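Local coordinates for 3-oxoadipate enol-lactonase (PDB 2XUA) that hydrolyses the enol-lactone of 3-oxoadipate in the breakdown of catechol-type aromatic compounds, as an alpha/beta hydrolase with a divergent cap domain, at the interface of chains A and B. Numbering follows the deposited sequence. Chains: chain A/B, 3-oxoadipate enol-lactonase.

Contact 1: the interface of chains A and B. Residues chain A 17-19, 22, 43, 57; chain B 148, 176, 180.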
loop_
_atom_site.group_PDB
_atom_site.type_symbol
_atom_site.label_atom_id
_atom_site.label_comp_id
_atom_site.label_asym_id
_atom_site.label_seq_id
_atom_site.Cartn_x
_atom_site.Cartn_y
_atom_site.Cartn_z
ATOM N N ARG A 17 10.780 -6.698 -2.266
ATOM C CA ARG A 17 10.561 -5.853 -3.420
ATOM C C ARG A 17 11.869 -5.170 -3.742
ATOM O O ARG A 17 12.501 -4.557 -2.843
ATOM C CB ARG A 17 9.465 -4.807 -3.147
ATOM C CG ARG A 17 9.312 -3.767 -4.331
ATOM C CD ARG A 17 7.986 -3.019 -4.356
ATOM N NE ARG A 17 6.807 -3.882 -4.387
ATOM C CZ ARG A 17 5.559 -3.426 -4.274
ATOM N NH1 ARG A 17 5.333 -2.120 -4.117
ATOM N NH2 ARG A 17 4.539 -4.274 -4.281
ATOM N N ILE A 18 12.300 -5.274 -5.004
ATOM C CA ILE A 18 13.563 -4.683 -5.408
ATOM C C ILE A 18 13.331 -3.466 -6.356
ATOM O O ILE A 18 12.486 -3.529 -7.231
ATOM C CB ILE A 18 14.465 -5.763 -6.116
ATOM C CG1 ILE A 18 14.876 -6.898 -5.134
ATOM C CG2 ILE A 18 15.635 -5.095 -6.784
ATOM C CD1 ILE A 18 15.683 -8.087 -5.749
ATOM N N ASP A 19 14.053 -2.362 -6.159
ATOM C CA ASP A 19 14.041 -1.239 -7.081
ATOM C C ASP A 19 15.465 -0.878 -7.437
ATOM O O ASP A 19 16.377 -1.285 -6.780
ATOM C CB ASP A 19 13.326 0.006 -6.518
ATOM C CG ASP A 19 11.862 -0.251 -6.266
ATOM O OD1 ASP A 19 11.031 0.039 -7.163
ATOM O OD2 ASP A 19 11.561 -0.819 -5.200
ATOM N N ARG A 22 18.790 -3.146 -11.734
ATOM C CA ARG A 22 19.061 -4.529 -11.451
ATOM C C ARG A 22 20.269 -5.117 -12.242
ATOM O O ARG A 22 21.091 -5.827 -11.686
ATOM C CB ARG A 22 17.781 -5.353 -11.584
ATOM C CG ARG A 22 16.754 -5.045 -10.484
ATOM C CD ARG A 22 15.498 -5.958 -10.564
ATOM N NE ARG A 22 14.279 -5.381 -9.997
ATOM C CZ ARG A 22 13.137 -6.055 -9.815
ATOM N NH1 ARG A 22 13.052 -7.329 -10.184
ATOM N NH2 ARG A 22 12.066 -5.459 -9.263
ATOM N N ALA A 43 7.849 4.139 0.444
ATOM C CA ALA A 43 7.601 4.618 -0.908
ATOM C C ALA A 43 8.163 6.026 -1.112
ATOM O O ALA A 43 8.759 6.228 -2.128
ATOM C CB ALA A 43 6.126 4.509 -1.305
ATOM N N ARG A 57 13.519 -3.909 -0.232
ATOM C CA ARG A 57 12.539 -3.755 0.832
ATOM C C ARG A 57 11.903 -5.070 1.090
ATOM O O ARG A 57 11.905 -5.979 0.225
ATOM C CB ARG A 57 11.445 -2.747 0.444
ATOM C CG ARG A 57 11.903 -1.316 0.420
ATOM C CD ARG A 57 10.655 -0.561 -0.041
ATOM N NE ARG A 57 10.539 -0.617 -1.529
ATOM C CZ ARG A 57 9.468 -0.226 -2.204
ATOM N NH1 ARG A 57 8.386 0.170 -1.553
ATOM N NH2 ARG A 57 9.479 -0.209 -3.537
ATOM N N HIS B 148 8.096 1.425 -15.432
ATOM C CA HIS B 148 8.688 2.722 -15.077
ATOM C C HIS B 148 8.484 3.748 -16.161
ATOM O O HIS B 148 8.098 4.900 -15.905
ATOM C CB HIS B 148 10.178 2.546 -14.724
ATOM C CG HIS B 148 10.405 2.202 -13.272
ATOM N ND1 HIS B 148 10.485 0.896 -12.810
ATOM C CD2 HIS B 148 10.522 2.996 -12.174
ATOM C CE1 HIS B 148 10.659 0.904 -11.498
ATOM N NE2 HIS B 148 10.681 2.164 -11.088
ATOM N N ASP B 176 4.410 3.680 -6.489
ATOM C CA ASP B 176 5.100 2.412 -6.141
ATOM C C ASP B 176 4.237 1.251 -6.551
ATOM O O ASP B 176 4.742 0.238 -7.057
ATOM C CB ASP B 176 5.453 2.319 -4.640
ATOM C CG ASP B 176 6.472 1.201 -4.321
ATOM O OD1 ASP B 176 7.477 1.096 -5.038
ATOM O OD2 ASP B 176 6.259 0.416 -3.346
ATOM N N HIS B 180 5.181 -1.495 -9.785
ATOM C CA HIS B 180 5.398 -2.877 -9.447
ATOM C C HIS B 180 4.270 -3.772 -9.914
ATOM O O HIS B 180 4.277 -4.977 -9.635
ATOM C CB HIS B 180 5.691 -3.007 -7.951
ATOM C CG HIS B 180 7.086 -2.560 -7.644
ATOM N ND1 HIS B 180 8.164 -3.407 -7.767
ATOM C CD2 HIS B 180 7.592 -1.334 -7.371
ATOM C CE1 HIS B 180 9.273 -2.724 -7.538
ATOM N NE2 HIS B 180 8.954 -1.464 -7.305
#
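Strands 13-19 and 54-58 of the alpha/beta hydrolase core of chain A present a charged patch to helix 168-179 of chain B and the turn just after it, a small worked case of one carboxylate shared between two arginines. A:Arg57, its chain bent at chi3 (-82°), meets B:Asp176 end-on: NH1 donates to carboxylate oxygen OD2 at 2.8 Å, and NH2 to the syn lone pair of OD1, also at 2.8 Å. The fork is twisted, guanidinium and carboxylate planes lying 41° apart. A:Arg17 comes tip to tip on the same carboxylate, and its NH1 reaches OD2 of B:Asp176 from above the carboxylate plane at 2.8 Å, so that oxygen accepts from both arginines. The first torsion of A:Arg17 puts CG anti to the backbone N (174°), and the chain then runs across B:His180, with CD over the centre of the imidazole face, 3.3 Å from its centroid, and the guanidinium nearly parallel to the ring. At the ring edge, NE2 of B:His180 donates in plane to the syn lone pair of A:Asp19 OD1, 2.6 Å away. The other oxygen of that carboxylate, OD2, takes NH2 of A:Arg57 at 2.7 Å in a salt bridge within chain A, so A:Asp19 both takes the partner's histidine and steadies A:Arg57, whose NH2 is shared between the two carboxylates. Two arginines and two aspartates alternate here, so their charges would largely offset one another. The patch joins the core of one subunit to the helical region of the other and ties the two copies together in the deposited dimer.

Contact 2: the interface of chains A and B. Residues chain A 6, 15, 64-65; chain B 4, 6, 15, 65.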
loop_
_atom_site.group_PDB
_atom_site.type_symbol
_atom_site.label_atom_id
_atom_site.label_comp_id
_atom_site.label_asym_id
_atom_site.label_seq_id
_atom_site.Cartn_x
_atom_site.Cartn_y
_atom_site.Cartn_z
ATOM N N TYR A 6 8.791 -13.527 -3.219
ATOM C CA TYR A 6 8.818 -14.150 -1.864
ATOM C C TYR A 6 10.071 -14.964 -1.862
ATOM O O TYR A 6 10.443 -15.501 -2.922
ATOM C CB TYR A 6 7.621 -15.078 -1.614
ATOM C CG TYR A 6 6.317 -14.302 -1.656
ATOM C CD1 TYR A 6 5.723 -13.748 -0.479
ATOM C CD2 TYR A 6 5.704 -14.062 -2.890
ATOM C CE1 TYR A 6 4.524 -12.995 -0.548
ATOM C CE2 TYR A 6 4.514 -13.299 -2.973
ATOM C CZ TYR A 6 3.934 -12.746 -1.817
ATOM O OH TYR A 6 2.729 -12.044 -2.020
ATOM N N HIS A 15 7.973 -11.587 1.919
ATOM C CA HIS A 15 7.688 -10.787 0.748
ATOM C C HIS A 15 8.715 -9.672 0.664
ATOM O O HIS A 15 9.111 -9.048 1.683
ATOM C CB HIS A 15 6.278 -10.267 0.841
ATOM C CG HIS A 15 5.932 -9.258 -0.210
ATOM N ND1 HIS A 15 6.085 -9.496 -1.558
ATOM C CD2 HIS A 15 5.379 -8.030 -0.103
ATOM C CE1 HIS A 15 5.716 -8.420 -2.234
ATOM N NE2 HIS A 15 5.263 -7.528 -1.375
ATOM N N GLY A 64 2.533 -7.492 6.660
ATOM C CA GLY A 64 2.364 -7.287 5.221
ATOM C C GLY A 64 2.035 -8.607 4.547
ATOM O O GLY A 64 1.161 -9.350 5.031
ATOM N N HIS A 65 2.734 -8.926 3.457
ATOM C CA HIS A 65 2.434 -10.178 2.753
ATOM C C HIS A 65 3.402 -11.302 3.147
ATOM O O HIS A 65 3.434 -12.394 2.522
ATOM C CB HIS A 65 2.327 -9.921 1.242
ATOM C CG HIS A 65 1.144 -9.080 0.910
ATOM N ND1 HIS A 65 -0.094 -9.623 0.592
ATOM C CD2 HIS A 65 0.964 -7.740 0.977
ATOM C CE1 HIS A 65 -0.973 -8.646 0.449
ATOM N NE2 HIS A 65 -0.366 -7.499 0.689
HETATM N N MSE B 4 -1.844 -13.432 3.964
HETATM C CA MSE B 4 -3.002 -12.546 3.536
HETATM C C MSE B 4 -4.078 -13.353 2.764
HETATM O O MSE B 4 -3.703 -14.281 2.037
HETATM C CB MSE B 4 -2.484 -11.424 2.603
HETATM C CG MSE B 4 -1.358 -10.599 3.184
HETATM SE SE MSE B 4 -1.913 -8.853 3.919
HETATM C CE MSE B 4 -3.745 -8.699 3.287
ATOM N N TYR B 6 -6.681 -14.861 0.078
ATOM C CA TYR B 6 -6.691 -15.095 -1.387
ATOM C C TYR B 6 -7.829 -16.036 -1.590
ATOM O O TYR B 6 -8.110 -16.833 -0.735
ATOM C CB TYR B 6 -5.372 -15.746 -1.923
ATOM C CG TYR B 6 -4.193 -14.854 -1.622
ATOM C CD1 TYR B 6 -3.681 -13.961 -2.562
ATOM C CD2 TYR B 6 -3.636 -14.835 -0.332
ATOM C CE1 TYR B 6 -2.617 -13.082 -2.222
ATOM C CE2 TYR B 6 -2.581 -13.967 0.006
ATOM C CZ TYR B 6 -2.090 -13.082 -0.924
ATOM O OH TYR B 6 -1.021 -12.263 -0.533
ATOM N N HIS B 15 -6.196 -11.733 -4.390
ATOM C CA HIS B 15 -5.994 -11.161 -3.071
ATOM C C HIS B 15 -7.206 -10.281 -2.733
ATOM O O HIS B 15 -7.645 -9.451 -3.541
ATOM C CB HIS B 15 -4.670 -10.382 -3.027
ATOM C CG HIS B 15 -4.474 -9.565 -1.775
ATOM N ND1 HIS B 15 -4.628 -10.080 -0.506
ATOM C CD2 HIS B 15 -4.142 -8.261 -1.610
ATOM C CE1 HIS B 15 -4.427 -9.128 0.384
ATOM N NE2 HIS B 15 -4.106 -8.022 -0.246
ATOM N N HIS B 65 -1.459 -8.128 -5.360
ATOM C CA HIS B 65 -0.979 -9.408 -4.886
ATOM C C HIS B 65 -1.783 -10.543 -5.450
ATOM O O HIS B 65 -1.703 -11.675 -4.957
ATOM C CB HIS B 65 -0.969 -9.405 -3.364
ATOM C CG HIS B 65 0.102 -8.523 -2.834
ATOM N ND1 HIS B 65 1.396 -8.965 -2.663
ATOM C CD2 HIS B 65 0.116 -7.191 -2.578
ATOM C CE1 HIS B 65 2.157 -7.955 -2.282
ATOM N NE2 HIS B 65 1.404 -6.865 -2.219
HETATM O O HOH W 1 3.516 -4.808 -0.955
HETATM O O HOH W 2 -2.575 -5.385 -0.042
#
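Across the two-fold axis of the deposited dimer, the two chains meet through a self-complementary histidine stack, where A:His65 is packed against its twin B:His65 and helps hold the subunits in register; whether the dimer persists in solution the structure alone does not show. The imidazoles of A:His65 and B:His65 come tip to tip and lie face on face, centroids 3.4 Å apart and planes within 7° of parallel. Both side chains have CG anti to the carbonyl carbon, with chi1 of -67° in chain A, and so push their rings from the loop into the partner. B:His15 turns nearly perpendicular, at 80°, and receives CE1 of A:His65 over the rim of its face; A:His15 meets B:His65 in the matching edge-to-face manner. On the side of A:His65 away from the stack, selenium of the selenomethionine B:Met4 sits over the rim of the ring and approaches the carbonyl oxygen of A:Gly64 at 3.3 Å. The phenol of B:Tyr6 lies at the edge of A:His65, its OH paired in the ring plane with ND1 at 3.0 Å; the equivalent pair, B:His65 ND1 donating to A:Tyr6 OH, is weak. These links, together with water, would limit rotation of the stacked rings. The imidazoles also lie close enough that charge on one would discourage charge on its neighbours. NE2 of A:His65 and of B:His65 is joined through water to B:His15 and A:His15 respectively: water 2 stands 3.1 Å from A:His65 NE2 and 3.1 Å from B:His15 NE2.

About 16 Å separates the C-alpha centres of contact 1 and contact 2, yet strand 13-19 of chain A runs into both, giving A:His15 to the second and A:Arg17 and A:Asp19 to the first. One strand thus contributes to two kinds of adhesion: a charged patch away from the axis and ring packing across it. Because the interface is two-fold symmetric, contact 1 recurs with the chains exchanged, flanking contact 2 with a pair of charged patches. Such spacing would resist rocking of one subunit on the other.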